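Local coordinates for hypothetical sugar kinase (Cytophaga hutchinsonii, PDB 3R8E), which probably phosphorylates a sugar, as a putative kinase of the ROK family, at residues A[150-155]-A[246-251]; A[178-183]-A[253-258]; A[192-197]-A[221-226]; A[225-230]-A[271-276]; A[279-284]-A[297-302]. All blocks are in the same frame, centred on the assembly; numbering follows the deposited sequence.

Contact 1. Residues A[150-155]-A[246-251]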
# COMPACT_ATOMS: atom_id res chain seq x y z
N LEU A 150 -1.82 -8.29 10.97
CA LEU A 150 -0.36 -8.32 11.05
C LEU A 150 0.04 -9.47 11.96
O LEU A 150 -0.27 -9.44 13.15
CB LEU A 150 0.25 -7.02 11.60
CG LEU A 150 0.33 -5.79 10.74
CD1 LEU A 150 1.09 -4.71 11.49
CD2 LEU A 150 1.06 -6.07 9.44
N ALA A 151 0.69 -10.49 11.39
CA ALA A 151 1.17 -11.64 12.16
C ALA A 151 2.64 -11.39 12.50
O ALA A 151 3.51 -11.48 11.62
CB ALA A 151 0.98 -12.93 11.38
N LEU A 152 2.89 -10.98 13.75
CA LEU A 152 4.21 -10.59 14.23
C LEU A 152 4.93 -11.78 14.89
O LEU A 152 4.80 -12.01 16.09
CB LEU A 152 4.10 -9.39 15.19
CG LEU A 152 3.38 -8.15 14.63
CD1 LEU A 152 2.72 -7.35 15.73
CD2 LEU A 152 4.32 -7.27 13.81
N GLY A 153 5.69 -12.50 14.07
CA GLY A 153 6.47 -13.66 14.49
C GLY A 153 7.92 -13.51 14.11
O GLY A 153 8.46 -12.40 14.16
N THR A 154 8.58 -14.64 13.75
CA THR A 154 9.98 -14.64 13.30
C THR A 154 10.06 -13.75 12.05
O THR A 154 10.97 -12.93 11.92
CB THR A 154 10.48 -16.08 13.08
OG1 THR A 154 9.66 -16.72 12.11
CG2 THR A 154 10.49 -16.89 14.36
N GLY A 155 9.04 -13.86 11.21
CA GLY A 155 8.81 -13.02 10.05
C GLY A 155 7.54 -12.23 10.27
O GLY A 155 6.73 -12.59 11.14
N THR A 246 6.53 1.83 18.35
CA THR A 246 6.78 2.98 17.47
C THR A 246 7.11 2.51 16.05
O THR A 246 6.54 3.04 15.09
CB THR A 246 7.90 3.87 18.04
OG1 THR A 246 7.54 4.30 19.35
CG2 THR A 246 8.21 5.08 17.16
N ILE A 247 8.01 1.50 15.92
CA ILE A 247 8.42 0.95 14.61
C ILE A 247 7.20 0.37 13.88
O ILE A 247 6.99 0.70 12.71
CB ILE A 247 9.57 -0.08 14.73
CG1 ILE A 247 10.84 0.57 15.35
CG2 ILE A 247 9.89 -0.72 13.36
CD1 ILE A 247 11.85 -0.43 15.95
N ILE A 248 6.37 -0.47 14.56
CA ILE A 248 5.19 -1.08 13.92
C ILE A 248 4.20 0.03 13.49
O ILE A 248 3.70 -0.01 12.36
CB ILE A 248 4.49 -2.14 14.83
CG1 ILE A 248 5.47 -3.29 15.20
CG2 ILE A 248 3.23 -2.72 14.15
CD1 ILE A 248 4.99 -4.17 16.38
N GLY A 249 3.98 1.00 14.37
CA GLY A 249 3.10 2.14 14.09
C GLY A 249 3.53 2.95 12.88
O GLY A 249 2.70 3.31 12.05
N GLU A 250 4.86 3.20 12.75
CA GLU A 250 5.41 3.94 11.61
C GLU A 250 5.18 3.20 10.29
O GLU A 250 4.86 3.86 9.30
CB GLU A 250 6.89 4.22 11.81
CG GLU A 250 7.15 5.38 12.76
CD GLU A 250 8.61 5.70 13.00
OE1 GLU A 250 9.49 4.96 12.50
OE2 GLU A 250 8.88 6.71 13.69
N SER A 251 5.28 1.85 10.27
CA SER A 251 4.99 1.09 9.05
C SER A 251 3.48 1.05 8.78
O SER A 251 3.07 1.14 7.61
CB SER A 251 5.56 -0.32 9.13
OG SER A 251 6.93 -0.29 8.77

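Contact 2. Residues A[178-183]-A[253-258]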
# COMPACT_ATOMS: atom_id res chain seq x y z
N GLY A 178 6.24 -7.14 5.54
CA GLY A 178 7.42 -7.47 6.33
C GLY A 178 8.69 -6.93 5.70
O GLY A 178 9.66 -6.62 6.40
N HIS A 179 8.68 -6.78 4.36
CA HIS A 179 9.85 -6.33 3.61
C HIS A 179 9.84 -4.83 3.29
O HIS A 179 10.74 -4.36 2.58
CB HIS A 179 9.99 -7.16 2.33
CG HIS A 179 10.02 -8.63 2.61
ND1 HIS A 179 11.15 -9.24 3.12
CD2 HIS A 179 9.03 -9.55 2.51
CE1 HIS A 179 10.83 -10.51 3.30
NE2 HIS A 179 9.56 -10.75 2.94
N MSE A 180 8.88 -4.06 3.86
CA MSE A 180 8.85 -2.61 3.69
C MSE A 180 10.04 -1.97 4.40
O MSE A 180 10.51 -2.50 5.41
CB MSE A 180 7.55 -2.02 4.25
CG MSE A 180 6.34 -2.35 3.41
SE MSE A 180 4.75 -1.72 4.34
CE MSE A 180 4.73 0.05 3.69
N LEU A 181 10.53 -0.84 3.87
CA LEU A 181 11.63 -0.11 4.49
C LEU A 181 11.10 0.76 5.63
O LEU A 181 10.05 1.39 5.49
CB LEU A 181 12.38 0.76 3.46
CG LEU A 181 12.93 0.05 2.22
CD1 LEU A 181 13.48 1.07 1.23
CD2 LEU A 181 14.02 -0.97 2.59
N THR A 182 11.85 0.80 6.74
CA THR A 182 11.49 1.60 7.92
C THR A 182 12.24 2.94 7.90
O THR A 182 13.05 3.18 7.00
CB THR A 182 11.80 0.82 9.22
OG1 THR A 182 13.22 0.67 9.35
CG2 THR A 182 11.12 -0.54 9.27
N THR A 183 12.01 3.80 8.93
CA THR A 183 12.69 5.09 9.08
C THR A 183 14.16 4.88 9.49
O THR A 183 14.91 5.86 9.62
CB THR A 183 11.98 5.99 10.10
OG1 THR A 183 11.86 5.29 11.34
CG2 THR A 183 10.62 6.48 9.61
N VAL A 253 1.44 3.48 9.44
CA VAL A 253 1.14 4.80 8.86
C VAL A 253 1.22 4.69 7.33
O VAL A 253 0.31 5.14 6.62
CB VAL A 253 2.09 5.90 9.41
CG1 VAL A 253 2.10 7.15 8.52
CG2 VAL A 253 1.71 6.27 10.85
N ASN A 254 2.30 4.05 6.83
CA ASN A 254 2.50 3.88 5.39
C ASN A 254 1.45 2.96 4.75
O ASN A 254 0.98 3.27 3.66
CB ASN A 254 3.91 3.36 5.09
CG ASN A 254 4.97 4.41 5.28
OD1 ASN A 254 4.68 5.59 5.40
ND2 ASN A 254 6.23 3.98 5.32
N ILE A 255 1.09 1.85 5.42
CA ILE A 255 0.08 0.91 4.92
C ILE A 255 -1.27 1.62 4.83
O ILE A 255 -1.96 1.53 3.82
CB ILE A 255 -0.00 -0.37 5.79
CG1 ILE A 255 1.32 -1.16 5.74
CG2 ILE A 255 -1.18 -1.27 5.38
CD1 ILE A 255 1.57 -2.09 6.93
N VAL A 256 -1.63 2.36 5.89
CA VAL A 256 -2.90 3.08 5.95
C VAL A 256 -2.94 4.16 4.84
O VAL A 256 -3.97 4.30 4.19
CB VAL A 256 -3.11 3.67 7.37
CG1 VAL A 256 -4.20 4.72 7.38
CG2 VAL A 256 -3.43 2.55 8.35
N ARG A 257 -1.84 4.91 4.61
CA ARG A 257 -1.83 5.95 3.58
C ARG A 257 -2.05 5.34 2.19
O ARG A 257 -2.75 5.92 1.36
CB ARG A 257 -0.52 6.76 3.59
CG ARG A 257 -0.44 7.82 4.69
CD ARG A 257 -1.60 8.82 4.62
NE ARG A 257 -1.31 10.07 5.32
CZ ARG A 257 -1.99 11.20 5.13
NH1 ARG A 257 -3.00 11.24 4.27
NH2 ARG A 257 -1.65 12.30 5.79
N VAL A 258 -1.49 4.16 1.96
CA VAL A 258 -1.64 3.52 0.66
C VAL A 258 -3.03 2.86 0.46
O VAL A 258 -3.65 3.06 -0.59
CB VAL A 258 -0.51 2.46 0.45
CG1 VAL A 258 -0.77 1.60 -0.78
CG2 VAL A 258 0.87 3.12 0.36
O HOH W 1 7.51 1.30 6.44

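Contact 3. Residues A[192-197]-A[221-226]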
# COMPACT_ATOMS: atom_id res chain seq x y z
N VAL A 192 11.46 -5.85 13.80
CA VAL A 192 10.51 -6.34 14.81
C VAL A 192 10.33 -7.87 14.83
O VAL A 192 9.64 -8.36 15.72
CB VAL A 192 9.12 -5.62 14.73
CG1 VAL A 192 9.26 -4.11 14.91
CG2 VAL A 192 8.38 -5.96 13.45
N GLY A 193 10.95 -8.60 13.89
CA GLY A 193 10.91 -10.07 13.88
C GLY A 193 11.49 -10.61 15.18
O GLY A 193 12.39 -9.99 15.74
N ILE A 194 10.94 -11.73 15.70
CA ILE A 194 11.28 -12.34 17.00
C ILE A 194 12.81 -12.38 17.26
O ILE A 194 13.23 -11.89 18.31
CB ILE A 194 10.62 -13.75 17.18
CG1 ILE A 194 9.09 -13.60 17.41
CG2 ILE A 194 11.27 -14.55 18.32
CD1 ILE A 194 8.26 -14.94 17.46
N ASN A 195 13.62 -12.92 16.33
CA ASN A 195 15.08 -13.02 16.52
C ASN A 195 15.74 -11.64 16.63
O ASN A 195 16.70 -11.48 17.38
CB ASN A 195 15.74 -13.83 15.40
CG ASN A 195 15.19 -15.23 15.20
OD1 ASN A 195 15.01 -15.69 14.08
ND2 ASN A 195 14.90 -15.93 16.29
N HIS A 196 15.20 -10.64 15.91
CA HIS A 196 15.73 -9.28 15.92
C HIS A 196 15.30 -8.55 17.19
O HIS A 196 16.09 -7.76 17.72
CB HIS A 196 15.30 -8.54 14.65
CG HIS A 196 15.79 -9.22 13.41
ND1 HIS A 196 14.97 -10.06 12.67
CD2 HIS A 196 17.03 -9.23 12.86
CE1 HIS A 196 15.72 -10.52 11.68
NE2 HIS A 196 16.97 -10.05 11.75
N LEU A 197 14.10 -8.86 17.73
CA LEU A 197 13.61 -8.32 19.00
C LEU A 197 14.51 -8.82 20.15
O LEU A 197 14.90 -8.03 21.01
CB LEU A 197 12.13 -8.73 19.24
CG LEU A 197 11.64 -8.83 20.70
CD1 LEU A 197 11.18 -7.49 21.23
CD2 LEU A 197 10.55 -9.87 20.83
N LEU A 221 16.13 -15.62 26.20
CA LEU A 221 15.09 -14.62 25.97
C LEU A 221 14.07 -15.11 24.95
O LEU A 221 14.39 -15.91 24.07
CB LEU A 221 15.69 -13.28 25.50
CG LEU A 221 16.45 -12.43 26.54
CD1 LEU A 221 17.05 -11.21 25.90
CD2 LEU A 221 15.54 -11.99 27.68
N SER A 222 12.82 -14.63 25.10
CA SER A 222 11.68 -14.94 24.24
C SER A 222 10.65 -13.81 24.36
O SER A 222 10.68 -13.11 25.37
CB SER A 222 11.07 -16.29 24.62
OG SER A 222 10.37 -16.22 25.85
N PRO A 223 9.74 -13.59 23.37
CA PRO A 223 8.74 -12.52 23.53
C PRO A 223 7.94 -12.65 24.84
O PRO A 223 7.76 -11.65 25.53
CB PRO A 223 7.84 -12.68 22.30
CG PRO A 223 8.70 -13.36 21.30
CD PRO A 223 9.55 -14.31 22.09
N LYS A 224 7.52 -13.89 25.20
CA LYS A 224 6.76 -14.19 26.42
C LYS A 224 7.52 -13.75 27.69
O LYS A 224 6.91 -13.11 28.55
CB LYS A 224 6.44 -15.70 26.48
CG LYS A 224 5.38 -16.06 27.53
CD LYS A 224 5.15 -17.56 27.60
CE LYS A 224 4.10 -17.94 28.62
NZ LYS A 224 4.61 -17.83 30.02
N VAL A 225 8.83 -14.06 27.79
CA VAL A 225 9.67 -13.69 28.94
C VAL A 225 9.82 -12.16 29.02
O VAL A 225 9.64 -11.60 30.11
CB VAL A 225 11.04 -14.43 28.91
CG1 VAL A 225 12.03 -13.83 29.91
CG2 VAL A 225 10.87 -15.92 29.17
N ILE A 226 10.09 -11.47 27.89
CA ILE A 226 10.24 -10.01 27.85
C ILE A 226 8.89 -9.33 28.21
O ILE A 226 8.89 -8.30 28.88
CB ILE A 226 10.84 -9.51 26.49
CG1 ILE A 226 12.20 -10.21 26.21
CG2 ILE A 226 11.02 -7.98 26.48
CD1 ILE A 226 12.62 -10.32 24.73

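Contact 4. Residues A[225-230]-A[271-276]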
# COMPACT_ATOMS: atom_id res chain seq x y z
N VAL A 225 8.83 -14.06 27.79
CA VAL A 225 9.67 -13.69 28.94
C VAL A 225 9.82 -12.16 29.02
O VAL A 225 9.64 -11.60 30.11
CB VAL A 225 11.04 -14.43 28.91
CG1 VAL A 225 12.03 -13.83 29.91
CG2 VAL A 225 10.87 -15.92 29.17
N ILE A 226 10.09 -11.47 27.89
CA ILE A 226 10.24 -10.01 27.85
C ILE A 226 8.89 -9.33 28.21
O ILE A 226 8.89 -8.30 28.88
CB ILE A 226 10.84 -9.51 26.49
CG1 ILE A 226 12.20 -10.21 26.21
CG2 ILE A 226 11.02 -7.98 26.48
CD1 ILE A 226 12.62 -10.32 24.73
N ALA A 227 7.76 -9.96 27.84
CA ALA A 227 6.41 -9.47 28.17
C ALA A 227 6.12 -9.67 29.67
O ALA A 227 5.58 -8.76 30.31
CB ALA A 227 5.37 -10.18 27.33
N ASP A 228 6.49 -10.85 30.22
CA ASP A 228 6.28 -11.18 31.64
C ASP A 228 7.03 -10.21 32.56
O ASP A 228 6.48 -9.80 33.58
CB ASP A 228 6.67 -12.64 31.95
CG ASP A 228 5.69 -13.69 31.43
OD1 ASP A 228 4.52 -13.32 31.12
OD2 ASP A 228 6.08 -14.87 31.35
N HIS A 229 8.26 -9.82 32.18
CA HIS A 229 9.07 -8.87 32.94
C HIS A 229 8.54 -7.44 32.81
O HIS A 229 8.67 -6.66 33.75
CB HIS A 229 10.55 -8.96 32.53
CG HIS A 229 11.23 -10.18 33.05
ND1 HIS A 229 10.96 -11.44 32.54
CD2 HIS A 229 12.17 -10.30 34.02
CE1 HIS A 229 11.73 -12.28 33.21
NE2 HIS A 229 12.48 -11.64 34.11
N ALA A 230 7.92 -7.11 31.65
CA ALA A 230 7.31 -5.79 31.42
C ALA A 230 6.07 -5.63 32.30
O ALA A 230 5.83 -4.54 32.83
CB ALA A 230 6.95 -5.63 29.94
N SER A 271 2.40 -10.56 19.70
CA SER A 271 1.08 -10.02 20.06
C SER A 271 0.68 -10.31 21.52
O SER A 271 -0.25 -9.69 22.04
CB SER A 271 -0.01 -10.54 19.12
OG SER A 271 -0.29 -11.91 19.32
N GLY A 272 1.40 -11.22 22.18
CA GLY A 272 1.15 -11.55 23.58
C GLY A 272 1.53 -10.38 24.47
O GLY A 272 1.05 -10.27 25.61
N ALA A 273 2.37 -9.47 23.93
CA ALA A 273 2.85 -8.24 24.57
C ALA A 273 2.06 -7.02 24.09
O ALA A 273 2.54 -5.89 24.20
CB ALA A 273 4.32 -8.06 24.26
N PHE A 274 0.83 -7.25 23.57
CA PHE A 274 -0.11 -6.26 23.03
C PHE A 274 -0.17 -4.99 23.90
O PHE A 274 0.09 -3.90 23.40
CB PHE A 274 -1.51 -6.88 22.92
CG PHE A 274 -2.56 -6.07 22.19
CD1 PHE A 274 -3.32 -5.12 22.86
CD2 PHE A 274 -2.81 -6.29 20.84
CE1 PHE A 274 -4.30 -4.38 22.19
CE2 PHE A 274 -3.79 -5.56 20.17
CZ PHE A 274 -4.53 -4.61 20.85
N ASP A 275 -0.46 -5.14 25.21
CA ASP A 275 -0.60 -4.01 26.13
C ASP A 275 0.65 -3.14 26.28
O ASP A 275 0.52 -1.97 26.65
CB ASP A 275 -1.03 -4.52 27.52
CG ASP A 275 -2.38 -5.23 27.55
OD1 ASP A 275 -3.19 -5.01 26.62
OD2 ASP A 275 -2.63 -5.97 28.53
N TYR A 276 1.84 -3.68 25.99
CA TYR A 276 3.10 -2.96 26.18
C TYR A 276 3.62 -2.27 24.91
O TYR A 276 4.34 -1.28 25.03
CB TYR A 276 4.16 -3.91 26.78
CG TYR A 276 3.58 -4.75 27.90
CD1 TYR A 276 3.18 -4.17 29.10
CD2 TYR A 276 3.31 -6.10 27.71
CE1 TYR A 276 2.57 -4.93 30.10
CE2 TYR A 276 2.69 -6.87 28.69
CZ TYR A 276 2.32 -6.27 29.89
OH TYR A 276 1.70 -7.02 30.86

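Contact 5. Residues A[279-284]-A[297-302]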
# COMPACT_ATOMS: atom_id res chain seq x y z
N PRO A 279 0.36 1.03 22.96
CA PRO A 279 0.28 2.48 23.22
C PRO A 279 1.19 3.31 22.30
O PRO A 279 0.70 4.28 21.72
CB PRO A 279 0.71 2.60 24.69
CG PRO A 279 0.32 1.30 25.28
CD PRO A 279 0.63 0.29 24.21
N ASN A 280 2.46 2.91 22.11
CA ASN A 280 3.37 3.66 21.22
C ASN A 280 3.03 3.47 19.75
O ASN A 280 3.30 4.37 18.95
CB ASN A 280 4.82 3.30 21.48
CG ASN A 280 5.53 4.33 22.33
OD1 ASN A 280 4.90 5.14 23.02
ND2 ASN A 280 6.85 4.34 22.29
N LEU A 281 2.43 2.32 19.39
CA LEU A 281 1.95 2.03 18.05
C LEU A 281 0.85 3.05 17.72
O LEU A 281 0.93 3.71 16.67
CB LEU A 281 1.42 0.58 17.98
CG LEU A 281 1.00 0.01 16.62
CD1 LEU A 281 0.93 -1.50 16.69
CD2 LEU A 281 -0.39 0.51 16.20
N LYS A 282 -0.14 3.18 18.64
CA LYS A 282 -1.26 4.11 18.49
C LYS A 282 -0.75 5.55 18.45
O LYS A 282 -1.22 6.34 17.62
CB LYS A 282 -2.26 3.91 19.65
CG LYS A 282 -3.67 4.44 19.38
CD LYS A 282 -4.63 4.10 20.52
CE LYS A 282 -5.18 2.69 20.46
NZ LYS A 282 -6.11 2.41 21.58
N LYS A 283 0.25 5.89 19.32
CA LYS A 283 0.86 7.22 19.39
C LYS A 283 1.47 7.61 18.03
O LYS A 283 1.21 8.71 17.55
CB LYS A 283 1.90 7.28 20.52
CG LYS A 283 2.41 8.69 20.83
CD LYS A 283 3.43 8.70 21.97
CE LYS A 283 4.86 8.55 21.50
NZ LYS A 283 5.81 8.53 22.64
N ALA A 284 2.25 6.69 17.41
CA ALA A 284 2.87 6.92 16.10
C ALA A 284 1.82 7.19 15.03
O ALA A 284 2.00 8.10 14.22
CB ALA A 284 3.74 5.73 15.71
N MSE A 297 -10.68 4.50 14.09
CA MSE A 297 -9.70 3.43 13.97
C MSE A 297 -9.88 2.41 15.10
O MSE A 297 -10.38 2.74 16.19
CB MSE A 297 -8.26 3.99 13.94
CG MSE A 297 -7.71 4.39 15.32
SE MSE A 297 -5.83 4.88 15.27
CE MSE A 297 -5.14 3.30 14.45
N TYR A 298 -9.52 1.15 14.82
CA TYR A 298 -9.63 0.04 15.75
C TYR A 298 -8.37 -0.80 15.69
O TYR A 298 -7.92 -1.16 14.60
CB TYR A 298 -10.88 -0.81 15.45
CG TYR A 298 -10.92 -2.16 16.14
CD1 TYR A 298 -11.15 -2.26 17.51
CD2 TYR A 298 -10.74 -3.34 15.42
CE1 TYR A 298 -11.19 -3.50 18.15
CE2 TYR A 298 -10.80 -4.58 16.04
CZ TYR A 298 -11.01 -4.66 17.41
OH TYR A 298 -11.06 -5.89 18.03
N ILE A 299 -7.78 -1.08 16.86
CA ILE A 299 -6.60 -1.94 16.98
C ILE A 299 -7.01 -3.05 17.93
O ILE A 299 -7.28 -2.80 19.11
CB ILE A 299 -5.31 -1.20 17.41
CG1 ILE A 299 -4.97 -0.06 16.43
CG2 ILE A 299 -4.14 -2.20 17.54
CD1 ILE A 299 -4.08 0.97 16.99
N GLY A 300 -7.14 -4.25 17.39
CA GLY A 300 -7.56 -5.42 18.14
C GLY A 300 -6.55 -6.55 18.12
O GLY A 300 -5.60 -6.54 17.34
N LYS A 301 -6.75 -7.52 19.01
CA LYS A 301 -5.90 -8.69 19.11
C LYS A 301 -6.49 -9.80 18.23
O LYS A 301 -7.70 -10.03 18.27
CB LYS A 301 -5.79 -9.12 20.59
CG LYS A 301 -5.10 -10.46 20.85
CD LYS A 301 -3.60 -10.33 21.10
CE LYS A 301 -2.96 -11.65 21.43
NZ LYS A 301 -2.85 -12.54 20.24
N ALA A 302 -5.65 -10.46 17.41
CA ALA A 302 -6.06 -11.60 16.60
C ALA A 302 -6.14 -12.80 17.54
O ALA A 302 -5.13 -13.16 18.14
CB ALA A 302 -5.07 -11.85 15.47

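Contact 1. Residues A[150-155]-A[246-251]
Leu150 and Leu152, both on strand 147-152, lean onto Ile248 of helix 235-259 in a contact that is wholly apolar. Ile248 divides its two branches between the leucines. Its CG2 lies 4.0 Å from CD1 of Leu150, the two side chains sliding past each other in opposite directions. Its longer branch starts with CG1 anti to the carbonyl carbon (chi1 -59°) and carries CD1 head-on to Leu152, tip to tip. There Ile248 CD1 faces the fork of the leucine, 4.0 Å from Leu152 CD1 and 4.1 Å from Leu152 CD2.

No hydrogen bond joins the segments. The helix bonds to itself, with Glu250 N donating to Thr246 O at 2.9 Å, while the backbones of Leu150 and Leu152 pair with Gly267 of the parallel strand 263-267. The CA atoms of Leu150 and Ile248 stay 9.6 Å apart, a gap bridged by side chains alone, and all three touching residues are buried. Leu266 of strand 263-267 packs beside both leucines, Phe277 and Leu281 of helix 274-288 press on Ile248, and Val192 of helix 189-192 joins them, so that helix 235-259 is seated on the five-stranded ribonuclease H-like sheet between further helices.

Contact 2. Residues A[178-183]-A[253-258]
Met180, a selenomethionine, reaches across from the loop before helix 189-192 to Asn254 and Ile255 on helix 235-259. Its chain runs extended through CG and then bends at the selenium (chi3 87°), which swings CE toward the helix backbone. SE of Met180 meets Ile255 CG1 at 3.7 Å, and CE of Met180 comes equally close, 3.7 Å, to Asn254 CB. Both helix side chains are met at a slant. In Ile255, CG1 is anti to the carbonyl carbon (chi1 -64°), which brings this branch nearer to the loop than the direction of its CB would suggest.

The amide of Asn254 has work of a different kind. A water donates to Leu181 O at 2.7 Å and accepts from Asn254 ND2 at 3.2 Å, bridging loop and helix. Met180 of the second subunit also packs on this asparagine. The chemistry is therefore split. The flexible methionine side chain, here with selenium, gives nondirectional apolar packing in a buried contact, and within the subunit Asn254 meets it through CB. The polar end of Asn254 is used directionally: ND2 donates to the water inside the subunit, and OD1 accepts from Leu181 N of the second subunit.

Contact 3. Residues A[192-197]-A[221-226]
Leu197 holds CG anti to its backbone N (chi1 153°), beside the carbonyl carbon, and its CD2 reaches the ring of Pro223, while Ile194, one turn earlier on the same helix, has CG1 anti to the carbonyl carbon (chi1 -72°) and lays its branches against the same ring. The proline CG is where they converge. Ile194 CG1 lies 3.9 Å from Pro223 CG, the two side chains crossing at about a right angle, and the CG2 and CD1 methyls of Ile194 stand only slightly farther off. Leu197 CD2 comes to 4.0 Å from Pro223 CG at a slant. Deeper in, Leu197 CG approaches Ile226 CD1 more loosely, at 4.4 Å.

Two helix starts thus meet. Gly193 is the N-cap of helix 194-207, its carbonyl O accepting from Leu197 N at 2.9 Å, while Ile194 N bonds Gly153 O of the loop after strand 147-152. Ser222 caps helix 223-231: its OG accepts from Val225 N at 3.3 Å with a nearly straight N-H...O angle of 161°. Ile270 packs on Ile194 and Leu197, and Trp241 of helix 235-259 adds to the cover of Leu197. Pro223 stands in the first turn, where a proline costs no helix hydrogen bond because no carbonyl of that helix precedes it to be bonded. With no hydrogen bond between the segments, the contact between them rests on hydrocarbon packing alone.

Contact 4. Residues A[225-230]-A[271-276]
Ala227 and Ala230, one turn apart on helix 223-231, form a small-residue helix face against which the start of helix 274-288 packs within the ribonuclease H-like domain. The tight end is alanine on alanine: Ala227 CB and Ala273 CB are 3.9 Å apart, and the short side chains let the CA atoms of Ala227 and Ala273 approach to 5.2 Å. Ala273 is the N-cap residue of the second helix, and its O accepts from Tyr276 N at 2.9 Å, a turn that brings the tyrosine round to the same face.

Toward Tyr276 the backbones diverge and the ring spans the wider separation. Ala230 CB lies over one face in a CH-pi contact, 4.2 Å from the centroid of the Tyr276 ring and 15° off its normal. Ala227 O approaches Tyr276 CE2 obliquely. Trp241 of helix 235-259 packs on both Ala230 and Ala273, closing the buried side.

The loose side is the solvent-exposed Gly272 end, where there is no side chain to meet Ala227. On another side of helix 223-231, His229, packed on Leu215 and Ile218, bonds within its own helix: ND1 of His229 donates to Val225 O at 2.8 Å, nearly in the imidazole plane but 40° out of the carbonyl plane, on the face opposite the one used by the helical donor His229 N.

Contact 5. Residues A[279-284]-A[297-302]
Ile299 of strand 298-301 pushes its CD1 methyl toward two successive residues of helix 274-288. Leu281 CD2 is the nearer, 3.8 Å from Ile299 CD1, and the two side chains meet at a slant. Leu281 places that methyl by holding CG anti to its backbone N (chi1 -174°), which points the side chain toward the strand. Beside it, on the exposed margin, Lys282 adopts two conformations; in one, its chain bends at chi3 (-82°) and Lys282 CE comes 4.0 Å from Ile299 CD1, a contact that is therefore doubtful.

Around these, Phe274 and Val278 of the same helix and Leu266 of strand 263-267 also pack on Ile299, while Leu281 is backed by Leu266 and by Leu252 of helix 235-259. The strand itself is held by backbone bonds of Gly300 to Ile264 and Leu266. Farther along, Lys301 NZ donates to Ala302 O at 3.2 Å and is hydrogen-bonded, in one conformer of Ser271, to the OG of that serine. Strand 263-267, helix 274-288 and the parallel edge strand 298-301 make a beta-alpha-beta crossover, completing the 3-2-1-4-5 strand order of a ribonuclease H-like sheet.

In the fold
From the N terminus, strand 147-152 opens contact 1, the loop at 178-183 opens contact 2 and helix 194-207 opens contact 3. Contact 3 closes first, on helix 223-231, nested inside the loops of contacts 1 and 2. Contact 4 starts where contact 3 ends, sharing Val225 and Ile226. Helix 235-259 then closes contacts 1 and 2, which cross each other. Contact 4 closes later on helix 274-288 and so crosses both. Contact 5 follows in series, using that helix and the edge strand. Together they tie the sheet to its covering helices: contacts 1 and 5 reach the sheet, contacts 3 and 4 join helices, and contact 2 extends to the second subunit.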